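Putative polyphosphate kinase 2 (Pseudomonas aeruginosa PAO1, PDB 3CZP) uses inorganic polyphosphate as phosphate donor to convert AMP to ADP, and GMP to GDP less efficiently, with magnesium as cofactor. Local coordinates at residues A[27-32]-A[65-70]; A[71-76]-A[97-102]; A[282-287]-A[320-325]; A[299-304]-A[358-363]. All coordinates share one frame; numbering follows the deposited sequence.

Contact 1 of 4, residues A[27-32]-A[65-70]; sequences EALLEA and EWMDPR
Leu29 and Leu30, neighbours on one helix, press against the point where another helix stops. Leu29 aims its CB at the 65-70 segment, and this atom lies 3.9 Å from CG of Met67, a selenomethionine. The CD1 methyl of Leu29 reaches the Trp66 indole obliquely, 4.1 Å from its CE3. The Met67 chain bends at its third torsion (82°), and its terminal CE comes within 4.2 Å of Leu29 CD2. Leu30 meets mostly backbone. Its CG lies 3.5 Å from Trp66 O, and its CD2 lies 3.5 Å from Asp68 N. No hydrogen bond joins the two segments directly; between them the contact is packing. Gln33 OE1, from the next turn of helix 15-39, accepts a hydrogen bond from Asp68 N. Helix 15-39 precedes the first strand of a P-loop NTPase-type parallel sheet. Helix 56-66 follows that strand, and Met67 is the first residue to leave the helical conformation. Asp68 sits in the turn toward strand 72-76. Its OD1 accepts from the backbone N of Arg70, an Asx turn, and also from Arg70 NE at 3.0 Å in a nearly straight bond (169°). Arg70 NH2 binds OD2 at 2.9 Å, so the guanidinium grips the carboxylate side-on, one nitrogen to each oxygen. Toward NE and NH2 both oxygens use their syn lone pairs, whereas Arg70 N meets OD1 from above the carboxylate plane. Three bonds thus fix the carboxylate. Leu230 of helix 218-238 packs on Leu29, and Arg432 of the second subunit packs on Leu30. Arg70 NH1 forms a salt bridge with Asp364 of that subunit.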
loop_
_atom_site.group_PDB
_atom_site.type_symbol
_atom_site.label_atom_id
_atom_site.label_comp_id
_atom_site.label_asym_id
_atom_site.label_seq_id
_atom_site.Cartn_x
_atom_site.Cartn_y
_atom_site.Cartn_z
ATOM N N GLU A 27 24.617 18.925 12.849
ATOM C CA GLU A 27 25.550 18.077 12.132
ATOM C C GLU A 27 25.516 16.606 12.670
ATOM O O GLU A 27 25.455 15.671 11.885
ATOM C CB GLU A 27 26.952 18.670 12.144
ATOM C CG GLU A 27 27.596 18.600 10.808
ATOM C CD GLU A 27 26.927 19.494 9.688
ATOM O OE1 GLU A 27 27.084 19.084 8.527
ATOM O OE2 GLU A 27 26.293 20.581 9.930
ATOM N N ALA A 28 25.538 16.430 13.995
ATOM C CA ALA A 28 25.447 15.126 14.634
ATOM C C ALA A 28 24.105 14.441 14.311
ATOM O O ALA A 28 24.094 13.247 14.056
ATOM C CB ALA A 28 25.634 15.212 16.171
ATOM N N LEU A 29 22.996 15.197 14.262
ATOM C CA LEU A 29 21.718 14.599 13.849
ATOM C C LEU A 29 21.739 14.071 12.413
ATOM O O LEU A 29 21.403 12.894 12.136
ATOM C CB LEU A 29 20.518 15.548 14.079
ATOM C CG LEU A 29 20.069 15.703 15.538
ATOM C CD1 LEU A 29 19.125 17.000 15.758
ATOM C CD2 LEU A 29 19.371 14.465 16.048
ATOM N N LEU A 30 22.200 14.915 11.511
ATOM C CA LEU A 30 22.312 14.559 10.138
ATOM C C LEU A 30 23.156 13.306 9.941
ATOM O O LEU A 30 22.784 12.406 9.159
ATOM C CB LEU A 30 22.855 15.723 9.328
ATOM C CG LEU A 30 21.979 16.872 8.878
ATOM C CD1 LEU A 30 22.914 17.898 8.151
ATOM C CD2 LEU A 30 20.826 16.391 8.026
ATOM N N GLU A 31 24.269 13.208 10.666
ATOM C CA GLU A 31 25.097 12.000 10.626
ATOM C C GLU A 31 24.446 10.728 11.181
ATOM O O GLU A 31 24.725 9.605 10.686
ATOM C CB GLU A 31 26.443 12.266 11.347
ATOM C CG GLU A 31 27.357 13.198 10.548
ATOM C CD GLU A 31 27.907 12.526 9.264
ATOM O OE1 GLU A 31 28.734 11.597 9.410
ATOM O OE2 GLU A 31 27.512 12.906 8.123
ATOM N N ALA A 32 23.679 10.877 12.274
ATOM C CA ALA A 32 22.961 9.796 12.905
ATOM C C ALA A 32 21.856 9.353 11.937
ATOM O O ALA A 32 21.646 8.199 11.733
ATOM C CB ALA A 32 22.346 10.255 14.267
ATOM N N GLU A 65 14.336 21.060 9.569
ATOM C CA GLU A 65 15.349 21.985 9.068
ATOM C C GLU A 65 16.704 21.525 9.498
ATOM O O GLU A 65 17.623 21.514 8.712
ATOM C CB GLU A 65 15.101 23.402 9.579
ATOM C CG GLU A 65 16.108 24.384 8.975
ATOM C CD GLU A 65 15.799 25.822 9.370
ATOM O OE1 GLU A 65 14.644 26.033 9.793
ATOM O OE2 GLU A 65 16.728 26.682 9.233
ATOM N N TRP A 66 16.793 21.045 10.727
ATOM C CA TRP A 66 18.028 20.480 11.271
ATOM C C TRP A 66 18.409 19.181 10.609
ATOM O O TRP A 66 19.586 18.950 10.326
ATOM C CB TRP A 66 17.878 20.230 12.773
ATOM C CG TRP A 66 17.820 21.520 13.595
ATOM C CD1 TRP A 66 18.006 22.775 13.148
ATOM C CD2 TRP A 66 17.541 21.622 14.991
ATOM N NE1 TRP A 66 17.891 23.677 14.176
ATOM C CE2 TRP A 66 17.584 22.997 15.328
ATOM C CE3 TRP A 66 17.254 20.690 15.996
ATOM C CZ2 TRP A 66 17.378 23.462 16.638
ATOM C CZ3 TRP A 66 17.043 21.152 17.292
ATOM C CH2 TRP A 66 17.094 22.534 17.603
HETATM N N MSE A 67 17.402 18.317 10.423
HETATM C CA MSE A 67 17.592 17.003 9.863
HETATM C C MSE A 67 17.203 17.031 8.412
HETATM O O MSE A 67 16.842 18.072 7.859
HETATM C CB MSE A 67 16.810 15.945 10.671
HETATM C CG MSE A 67 17.176 15.991 12.144
HETATM SE SE MSE A 67 16.111 14.722 13.146
HETATM C CE MSE A 67 17.175 13.240 12.728
ATOM N N ASP A 68 17.341 15.902 7.737
ATOM C CA ASP A 68 17.007 15.817 6.315
ATOM C C ASP A 68 15.536 15.376 6.204
ATOM O O ASP A 68 15.184 14.250 6.502
ATOM C CB ASP A 68 17.956 14.799 5.628
ATOM C CG ASP A 68 17.934 14.860 4.100
ATOM O OD1 ASP A 68 16.937 15.251 3.491
ATOM O OD2 ASP A 68 18.897 14.382 3.454
ATOM N N PRO A 69 14.659 16.264 5.735
ATOM C CA PRO A 69 13.277 15.871 5.615
ATOM C C PRO A 69 13.016 14.775 4.571
ATOM O O PRO A 69 11.941 14.175 4.581
ATOM C CB PRO A 69 12.599 17.166 5.176
ATOM C CG PRO A 69 13.666 17.947 4.446
ATOM C CD PRO A 69 14.914 17.619 5.194
ATOM N N ARG A 70 13.907 14.583 3.600
ATOM C CA ARG A 70 13.727 13.493 2.654
ATOM C C ARG A 70 13.607 12.118 3.309
ATOM O O ARG A 70 13.125 11.188 2.674
ATOM C CB ARG A 70 14.860 13.437 1.616
ATOM C CG ARG A 70 14.958 14.705 0.809
ATOM C CD ARG A 70 16.142 14.732 -0.111
ATOM N NE ARG A 70 17.393 14.850 0.591
ATOM C CZ ARG A 70 18.591 14.812 -0.006
ATOM N NH1 ARG A 70 18.658 14.719 -1.304
ATOM N NH2 ARG A 70 19.725 14.920 0.716
#

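Contact 2 of 4, residues A[71-76]-A[97-102]; sequences LIEVQS and LPPKGR
Arg102 aims its CB at the strand that begins after Leu71, and this CB lies 3.8 Å from Glu73 OE2. CG stands anti to the carbonyl carbon (chi1 -74°) and passes near Leu71 O. The chain bends at chi3 (61°), which lays the guanidinium across the start of the strand. In one of the two Glu73 conformers, Arg102 NE donates to Glu73 OE2 at 3.1 Å. NH2 donates to the same oxygen at 3.2 Å, so two nitrogens hold one carboxylate atom in a side-on salt bridge. OE2 lies close to the guanidinium plane, but both donors approach it from above the carboxylate plane, and the two planes are 64° apart. One guanidinium face rests on the Leu71 carbonyl carbon, while NH1 nears Leu71 CD2 and donates to Arg70 O. NH2 also donates to a water, 2.6 Å away, that lies within hydrogen-bonding distance of Ile72 O. The other Glu73 oxygen, OE1, lies 3.6 Å from Pro98 CB, and a second water is within hydrogen-bonding distance of OE1 and Leu97 O. A type II turn from Pro99 to Arg102 brings the arginine round, with Gly101 at a positive phi. The contact sits at the edge strand of the parallel sheet within this chain. Strand 72-76 pairs with strand 103-107, which the 97-102 loop enters from helix 91-96. Helices 15-39 and 56-66 pack on Ile72.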
loop_
_atom_site.group_PDB
_atom_site.type_symbol
_atom_site.label_atom_id
_atom_site.label_comp_id
_atom_site.label_asym_id
_atom_site.label_seq_id
_atom_site.Cartn_x
_atom_site.Cartn_y
_atom_site.Cartn_z
ATOM N N LEU A 71 14.104 11.998 4.544
ATOM C CA LEU A 71 14.177 10.710 5.292
ATOM C C LEU A 71 13.174 10.613 6.487
ATOM O O LEU A 71 13.260 9.718 7.339
ATOM C CB LEU A 71 15.615 10.528 5.750
ATOM C CG LEU A 71 16.699 10.275 4.660
ATOM C CD1 LEU A 71 18.117 10.052 5.309
ATOM C CD2 LEU A 71 16.282 9.043 3.812
ATOM N N ILE A 72 12.228 11.566 6.545
ATOM C CA ILE A 72 11.287 11.764 7.660
ATOM C C ILE A 72 9.871 11.903 7.035
ATOM O O ILE A 72 9.708 12.628 6.089
ATOM C CB ILE A 72 11.581 13.041 8.523
ATOM C CG1 ILE A 72 13.026 13.130 8.958
ATOM C CG2 ILE A 72 10.692 13.079 9.730
ATOM C CD1 ILE A 72 13.488 14.377 9.791
ATOM N N GLU A 73 8.901 11.123 7.511
ATOM C CA GLU A 73 7.492 11.311 7.160
ATOM C C GLU A 73 6.830 11.864 8.395
ATOM O O GLU A 73 7.087 11.382 9.479
ATOM C CB GLU A 73 6.806 9.996 6.798
ATOM C CG GLU A 73 7.532 9.126 5.757
ATOM C CD GLU A 73 8.202 7.897 6.402
ATOM O OE1 GLU A 73 7.502 6.830 6.452
ATOM O OE2 GLU A 73 9.392 8.030 6.870
ATOM N N VAL A 74 6.019 12.905 8.214
ATOM C CA VAL A 74 5.248 13.544 9.282
ATOM C C VAL A 74 3.765 13.336 8.995
ATOM O O VAL A 74 3.242 13.752 7.931
ATOM C CB VAL A 74 5.584 15.026 9.430
ATOM C CG1 VAL A 74 4.895 15.605 10.598
ATOM C CG2 VAL A 74 7.067 15.166 9.626
ATOM N N GLN A 75 3.103 12.612 9.894
ATOM C CA GLN A 75 1.686 12.263 9.753
ATOM C C GLN A 75 0.828 12.931 10.820
ATOM O O GLN A 75 1.303 13.203 11.903
ATOM C CB GLN A 75 1.483 10.768 9.979
ATOM C CG GLN A 75 2.422 9.821 9.272
ATOM C CD GLN A 75 2.100 9.640 7.842
ATOM O OE1 GLN A 75 1.043 10.059 7.371
ATOM N NE2 GLN A 75 2.999 8.979 7.121
ATOM N N SER A 76 -0.432 13.196 10.472
ATOM C CA SER A 76 -1.476 13.330 11.481
ATOM C C SER A 76 -2.670 12.433 11.154
ATOM O O SER A 76 -2.889 12.083 9.990
ATOM C CB SER A 76 -1.898 14.769 11.670
ATOM O OG SER A 76 -2.922 14.803 12.665
ATOM N N LEU A 97 3.309 3.161 9.462
ATOM C CA LEU A 97 4.560 2.925 10.150
ATOM C C LEU A 97 5.722 3.153 9.171
ATOM O O LEU A 97 5.619 2.763 8.007
ATOM C CB LEU A 97 4.579 1.569 10.826
ATOM C CG LEU A 97 3.549 1.332 11.919
ATOM C CD1 LEU A 97 3.706 -0.090 12.400
ATOM C CD2 LEU A 97 3.636 2.282 13.161
ATOM N N PRO A 98 6.845 3.805 9.632
ATOM C CA PRO A 98 7.967 4.000 8.718
ATOM C C PRO A 98 8.792 2.743 8.667
ATOM O O PRO A 98 8.915 2.071 9.659
ATOM C CB PRO A 98 8.784 5.095 9.391
ATOM C CG PRO A 98 8.411 4.971 10.850
ATOM C CD PRO A 98 7.150 4.293 10.989
ATOM N N PRO A 99 9.339 2.407 7.504
ATOM C CA PRO A 99 10.184 1.240 7.345
ATOM C C PRO A 99 11.540 1.371 8.068
ATOM O O PRO A 99 12.012 2.476 8.398
ATOM C CB PRO A 99 10.372 1.151 5.825
ATOM C CG PRO A 99 9.955 2.512 5.280
ATOM C CD PRO A 99 9.133 3.192 6.280
ATOM N N LYS A 100 12.204 0.270 8.256
ATOM C CA LYS A 100 13.554 0.301 8.750
ATOM C C LYS A 100 14.405 1.293 8.019
ATOM O O LYS A 100 14.326 1.395 6.763
ATOM C CB LYS A 100 14.162 -1.102 8.629
ATOM C CG LYS A 100 13.477 -2.101 9.510
ATOM C CD LYS A 100 14.035 -3.504 9.253
ATOM C CE LYS A 100 13.273 -4.566 10.022
ATOM N NZ LYS A 100 13.843 -5.894 9.722
ATOM N N GLY A 101 15.163 2.071 8.788
ATOM C CA GLY A 101 16.053 3.044 8.246
ATOM C C GLY A 101 15.416 4.411 8.051
ATOM O O GLY A 101 16.126 5.346 7.747
ATOM N N ARG A 102 14.129 4.555 8.344
ATOM C CA ARG A 102 13.444 5.850 8.249
ATOM C C ARG A 102 12.800 6.262 9.548
ATOM O O ARG A 102 12.722 5.474 10.492
ATOM C CB ARG A 102 12.497 5.800 7.081
ATOM C CG ARG A 102 13.224 5.882 5.786
ATOM C CD ARG A 102 12.275 5.914 4.624
ATOM N NE ARG A 102 11.401 7.093 4.719
ATOM C CZ ARG A 102 11.533 8.192 3.993
ATOM N NH1 ARG A 102 12.450 8.275 3.020
ATOM N NH2 ARG A 102 10.721 9.209 4.216
HETATM O O HOH W 1 9.980 11.561 3.494
HETATM O O HOH W 2 5.235 4.566 5.785
#

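Contact 3 of 4, residues A[282-287]-A[320-325]; sequences AEQARL and VTDALD
Segment 282-287 of helix 273-292 runs past a type I turn from Thr321 to Leu324, and the backbones come nearest at Gln284 and Ala323, whose CA atoms are 4.7 Å apart. Ala323 points its methyl at the helix at this closest point. Its CB sits 3.6 Å from the Gln284 carbonyl O and 3.7 Å from Gln284 CB. Leu287, one helical turn on, supplies the apolar part. Its CG is anti to the backbone N (chi1 177°), and its CD2 lies 3.9 Å from Val320 CG1 and also touches the Ala323 methyl. Leu324 crosses it at about a right angle, with CD2 4.1 Å from Leu287 CG. In the second PPK2 region, this packs the helix before the first strand of the P-loop NTPase-type sheet against the end of the helix after it. Beside this apolar patch the contact is polar. The extended Gln284 chain lies alongside Asp322, its amide turned 68° from the carboxylate. A water accepts from Gln284 NE2 at 3.0 Å and donates to Asp322 OD2 at 2.6 Å. NE2 also donates to the Arg319 carbonyl O, and OD2 forms a salt bridge with Arg318. Helix 475-496 packs on Leu287 through Asn487 and Ile490.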
loop_
_atom_site.group_PDB
_atom_site.type_symbol
_atom_site.label_atom_id
_atom_site.label_comp_id
_atom_site.label_asym_id
_atom_site.label_seq_id
_atom_site.Cartn_x
_atom_site.Cartn_y
_atom_site.Cartn_z
ATOM N N ALA A 282 -26.638 -27.576 1.494
ATOM C CA ALA A 282 -27.351 -26.838 2.543
ATOM C C ALA A 282 -26.451 -25.756 3.140
ATOM O O ALA A 282 -26.863 -24.598 3.308
ATOM C CB ALA A 282 -27.860 -27.795 3.649
ATOM N N GLU A 283 -25.215 -26.118 3.447
ATOM C CA GLU A 283 -24.317 -25.152 4.121
ATOM C C GLU A 283 -23.825 -23.997 3.222
ATOM O O GLU A 283 -23.683 -22.847 3.696
ATOM C CB GLU A 283 -23.142 -25.898 4.813
ATOM C CG GLU A 283 -23.682 -26.883 5.935
ATOM C CD GLU A 283 -24.333 -26.180 7.118
ATOM O OE1 GLU A 283 -23.898 -25.071 7.444
ATOM O OE2 GLU A 283 -25.273 -26.712 7.733
ATOM N N GLN A 284 -23.596 -24.295 1.944
ATOM C CA GLN A 284 -23.290 -23.276 0.946
ATOM C C GLN A 284 -24.448 -22.256 0.801
ATOM O O GLN A 284 -24.195 -21.035 0.818
ATOM C CB GLN A 284 -22.926 -23.933 -0.377
ATOM C CG GLN A 284 -21.573 -24.665 -0.324
ATOM C CD GLN A 284 -21.254 -25.397 -1.604
ATOM O OE1 GLN A 284 -22.158 -25.888 -2.289
ATOM N NE2 GLN A 284 -19.956 -25.465 -1.951
ATOM N N ALA A 285 -25.694 -22.735 0.729
ATOM C CA ALA A 285 -26.894 -21.853 0.704
ATOM C C ALA A 285 -27.020 -21.007 1.972
ATOM O O ALA A 285 -27.429 -19.817 1.929
ATOM C CB ALA A 285 -28.175 -22.705 0.494
ATOM N N ARG A 286 -26.687 -21.624 3.111
ATOM C CA ARG A 286 -26.799 -20.966 4.418
ATOM C C ARG A 286 -25.770 -19.850 4.459
ATOM O O ARG A 286 -26.095 -18.731 4.828
ATOM C CB ARG A 286 -26.549 -21.980 5.543
ATOM C CG ARG A 286 -26.813 -21.468 6.946
ATOM C CD ARG A 286 -26.573 -22.573 7.926
ATOM N NE ARG A 286 -26.366 -22.101 9.293
ATOM C CZ ARG A 286 -25.666 -22.767 10.207
ATOM N NH1 ARG A 286 -25.063 -23.912 9.904
ATOM N NH2 ARG A 286 -25.529 -22.279 11.425
ATOM N N LEU A 287 -24.545 -20.143 4.023
ATOM C CA LEU A 287 -23.490 -19.108 3.963
ATOM C C LEU A 287 -23.881 -17.981 3.021
ATOM O O LEU A 287 -23.756 -16.837 3.392
ATOM C CB LEU A 287 -22.120 -19.663 3.545
ATOM C CG LEU A 287 -21.002 -18.587 3.390
ATOM C CD1 LEU A 287 -20.741 -17.905 4.720
ATOM C CD2 LEU A 287 -19.739 -19.168 2.865
ATOM N N VAL A 320 -15.983 -23.205 0.194
ATOM C CA VAL A 320 -16.514 -21.942 0.754
ATOM C C VAL A 320 -16.711 -20.937 -0.381
ATOM O O VAL A 320 -17.769 -20.322 -0.497
ATOM C CB VAL A 320 -15.540 -21.355 1.820
ATOM C CG1 VAL A 320 -15.965 -19.915 2.295
ATOM C CG2 VAL A 320 -15.425 -22.338 2.974
ATOM N N THR A 321 -15.711 -20.773 -1.232
ATOM C CA THR A 321 -15.793 -19.750 -2.293
ATOM C C THR A 321 -16.906 -20.104 -3.274
ATOM O O THR A 321 -17.540 -19.202 -3.803
ATOM C CB THR A 321 -14.411 -19.486 -3.058
ATOM O OG1 THR A 321 -13.940 -20.665 -3.679
ATOM C CG2 THR A 321 -13.322 -18.995 -2.116
ATOM N N ASP A 322 -17.115 -21.409 -3.506
ATOM C CA ASP A 322 -18.157 -21.940 -4.418
ATOM C C ASP A 322 -19.538 -21.459 -4.039
ATOM O O ASP A 322 -20.412 -21.341 -4.889
ATOM C CB ASP A 322 -18.144 -23.477 -4.398
ATOM C CG ASP A 322 -17.072 -24.116 -5.325
ATOM O OD1 ASP A 322 -16.354 -23.418 -6.078
ATOM O OD2 ASP A 322 -16.984 -25.376 -5.321
ATOM N N ALA A 323 -19.734 -21.202 -2.743
ATOM C CA ALA A 323 -20.961 -20.655 -2.201
ATOM C C ALA A 323 -21.232 -19.184 -2.597
ATOM O O ALA A 323 -22.368 -18.737 -2.582
ATOM C CB ALA A 323 -20.942 -20.783 -0.651
ATOM N N LEU A 324 -20.198 -18.430 -2.950
ATOM C CA LEU A 324 -20.343 -16.989 -3.148
ATOM C C LEU A 324 -19.870 -16.460 -4.505
ATOM O O LEU A 324 -19.278 -17.174 -5.304
ATOM C CB LEU A 324 -19.584 -16.251 -2.045
ATOM C CG LEU A 324 -19.779 -16.649 -0.586
ATOM C CD1 LEU A 324 -18.570 -16.186 0.211
ATOM C CD2 LEU A 324 -21.084 -16.164 0.023
ATOM N N ASP A 325 -20.146 -15.188 -4.753
ATOM C CA ASP A 325 -19.629 -14.495 -5.930
ATOM C C ASP A 325 -18.181 -14.053 -5.600
ATOM O O ASP A 325 -17.875 -13.760 -4.454
ATOM C CB ASP A 325 -20.555 -13.315 -6.272
ATOM C CG ASP A 325 -20.128 -12.568 -7.522
ATOM O OD1 ASP A 325 -19.057 -11.918 -7.514
ATOM O OD2 ASP A 325 -20.883 -12.597 -8.512
HETATM O O HOH W 3 -19.071 -26.682 -4.530
#

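Contact 4 of 4, residues A[299-304]-A[358-363]; sequences HSLVAV and RQFTIF
Leu301 CD2 sits over the middle of the Phe360 ring, 3.4 Å from its centroid and 12° off the normal, a CH-pi contact. The two residues lie on adjacent parallel strands, 300-307 and 360-364, in the sheet of the second PPK2 domain, whose strand order 2-3-1-4-5 matches a P-loop NTPase core. Both side chains have CG anti to the backbone N and lie side by side. Ala303, on the same face, meets the ring edge with CB 3.9 Å from Phe360 CE1. Val320 of helix 313-321 and Ile490 of helix 475-496 pack on this face. On the other face, Val302 CG1 reaches the edge of the Phe363 ring, 3.7 Å from CD2, and Thr361 CG2 lies over one face of that ring. Backbone bonds join the strands in the parallel ladder. Leu301 N and Ala303 N donate to Gln359 O and Thr361 O. Thr361 N and Phe363 N donate to Leu301 O and Ala303 O, the last at 2.8 Å and nearly straight (172°). At the polar end the His299 ring leads away from segment 358-363 and hydrogen-bonds Asp497 and the Gly403 carbonyl O. There Arg358 N donates to His299 O at 2.6 Å, almost along the C=O axis.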
loop_
_atom_site.group_PDB
_atom_site.type_symbol
_atom_site.label_atom_id
_atom_site.label_comp_id
_atom_site.label_asym_id
_atom_site.label_seq_id
_atom_site.Cartn_x
_atom_site.Cartn_y
_atom_site.Cartn_z
ATOM N N HIS A 299 -20.493 -5.927 9.995
ATOM C CA HIS A 299 -19.478 -6.914 10.252
ATOM C C HIS A 299 -18.532 -7.126 9.078
ATOM O O HIS A 299 -18.718 -6.612 7.980
ATOM C CB HIS A 299 -20.153 -8.275 10.560
ATOM C CG HIS A 299 -20.937 -8.289 11.842
ATOM N ND1 HIS A 299 -20.336 -8.264 13.090
ATOM C CD2 HIS A 299 -22.268 -8.311 12.069
ATOM C CE1 HIS A 299 -21.270 -8.277 14.027
ATOM N NE2 HIS A 299 -22.450 -8.298 13.433
ATOM N N SER A 300 -17.513 -7.932 9.333
ATOM C CA SER A 300 -16.796 -8.555 8.242
ATOM C C SER A 300 -16.352 -9.937 8.736
ATOM O O SER A 300 -16.593 -10.280 9.876
ATOM C CB SER A 300 -15.652 -7.651 7.738
ATOM O OG SER A 300 -14.778 -7.409 8.793
ATOM N N LEU A 301 -15.729 -10.719 7.855
ATOM C CA LEU A 301 -15.362 -12.083 8.184
ATOM C C LEU A 301 -13.898 -12.281 7.886
ATOM O O LEU A 301 -13.412 -11.826 6.860
ATOM C CB LEU A 301 -16.242 -13.067 7.393
ATOM C CG LEU A 301 -16.242 -14.584 7.628
ATOM C CD1 LEU A 301 -16.658 -14.868 9.033
ATOM C CD2 LEU A 301 -17.251 -15.248 6.641
ATOM N N VAL A 302 -13.207 -12.934 8.818
ATOM C CA VAL A 302 -11.846 -13.485 8.596
ATOM C C VAL A 302 -11.857 -14.960 8.880
ATOM O O VAL A 302 -12.194 -15.378 10.001
ATOM C CB VAL A 302 -10.794 -12.744 9.470
ATOM C CG1 VAL A 302 -9.416 -13.424 9.386
ATOM C CG2 VAL A 302 -10.697 -11.289 9.014
ATOM N N ALA A 303 -11.487 -15.752 7.859
ATOM C CA ALA A 303 -11.262 -17.215 7.973
ATOM C C ALA A 303 -9.809 -17.538 7.798
ATOM O O ALA A 303 -9.212 -17.265 6.755
ATOM C CB ALA A 303 -12.119 -18.014 6.985
ATOM N N VAL A 304 -9.217 -18.094 8.839
ATOM C CA VAL A 304 -7.837 -18.507 8.827
ATOM C C VAL A 304 -7.721 -20.017 8.616
ATOM O O VAL A 304 -8.408 -20.791 9.297
ATOM C CB VAL A 304 -7.176 -18.193 10.182
ATOM C CG1 VAL A 304 -5.908 -19.032 10.325
ATOM C CG2 VAL A 304 -6.933 -16.639 10.367
ATOM N N ARG A 358 -18.220 -5.434 5.677
ATOM C CA ARG A 358 -18.954 -6.177 4.673
ATOM C C ARG A 358 -18.079 -7.051 3.802
ATOM O O ARG A 358 -18.591 -7.658 2.925
ATOM C CB ARG A 358 -19.796 -5.256 3.804
ATOM C CG ARG A 358 -21.094 -5.895 3.391
ATOM C CD ARG A 358 -22.013 -4.812 2.956
ATOM N NE ARG A 358 -23.047 -5.336 2.079
ATOM C CZ ARG A 358 -23.376 -4.797 0.907
ATOM N NH1 ARG A 358 -22.744 -3.697 0.462
ATOM N NH2 ARG A 358 -24.345 -5.348 0.182
ATOM N N GLN A 359 -16.780 -7.144 4.071
ATOM C CA GLN A 359 -15.887 -7.959 3.253
ATOM C C GLN A 359 -15.552 -9.259 3.987
ATOM O O GLN A 359 -15.797 -9.409 5.199
ATOM C CB GLN A 359 -14.573 -7.215 2.880
ATOM C CG GLN A 359 -14.724 -5.919 2.089
ATOM C CD GLN A 359 -13.358 -5.224 1.711
ATOM O OE1 GLN A 359 -12.296 -5.486 2.297
ATOM N NE2 GLN A 359 -13.409 -4.365 0.698
ATOM N N PHE A 360 -14.958 -10.189 3.240
ATOM C CA PHE A 360 -14.634 -11.542 3.730
ATOM C C PHE A 360 -13.242 -11.880 3.243
ATOM O O PHE A 360 -13.013 -11.900 2.072
ATOM C CB PHE A 360 -15.679 -12.527 3.162
ATOM C CG PHE A 360 -15.492 -13.997 3.547
ATOM C CD1 PHE A 360 -14.573 -14.420 4.535
ATOM C CD2 PHE A 360 -16.246 -14.947 2.898
ATOM C CE1 PHE A 360 -14.435 -15.766 4.855
ATOM C CE2 PHE A 360 -16.108 -16.305 3.190
ATOM C CZ PHE A 360 -15.207 -16.724 4.165
ATOM N N THR A 361 -12.283 -12.054 4.136
ATOM C CA THR A 361 -10.895 -12.349 3.738
ATOM C C THR A 361 -10.586 -13.733 4.270
ATOM O O THR A 361 -10.888 -14.074 5.401
ATOM C CB THR A 361 -9.870 -11.364 4.275
ATOM O OG1 THR A 361 -10.192 -10.047 3.829
ATOM C CG2 THR A 361 -8.438 -11.761 3.835
ATOM N N ILE A 362 -10.022 -14.546 3.400
ATOM C CA ILE A 362 -9.608 -15.889 3.734
ATOM C C ILE A 362 -8.045 -15.911 3.677
ATOM O O ILE A 362 -7.433 -15.482 2.660
ATOM C CB ILE A 362 -10.164 -16.850 2.695
ATOM C CG1 ILE A 362 -11.709 -16.805 2.620
ATOM C CG2 ILE A 362 -9.627 -18.267 2.955
ATOM C CD1 ILE A 362 -12.309 -17.907 1.693
ATOM N N PHE A 363 -7.436 -16.429 4.753
ATOM C CA PHE A 363 -6.027 -16.504 4.905
ATOM C C PHE A 363 -5.635 -17.969 4.765
ATOM O O PHE A 363 -5.929 -18.808 5.615
ATOM C CB PHE A 363 -5.570 -15.924 6.239
ATOM C CG PHE A 363 -5.633 -14.429 6.319
ATOM C CD1 PHE A 363 -4.604 -13.657 5.812
ATOM C CD2 PHE A 363 -6.752 -13.785 6.860
ATOM C CE1 PHE A 363 -4.649 -12.267 5.860
ATOM C CE2 PHE A 363 -6.807 -12.375 6.940
ATOM C CZ PHE A 363 -5.752 -11.626 6.437
#

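In the fold
Contacts 1 and 3 hold equivalent elements in the two PPK2 domains: the helix before the first strand, against the end of the helix after it. Their centres lie about 57 Å apart, and both touch the second subunit. Contact 1 packs on backbone and an indole, whereas contact 3 adds a water between Gln284 and Asp322. Contacts 1 and 4 are buried, contacts 2 and 3 partly so. Contact 4 lies within the sheet itself, and no other chain touches it. Contact 3 lies against it through Leu324 on Phe360 and Thr321 on Ile362. Contact 2 lies at the sheet edge, with a salt bridge and waters. It adjoins contact 1 through Arg70 and Arg102, and through Met67 packing on Ile72.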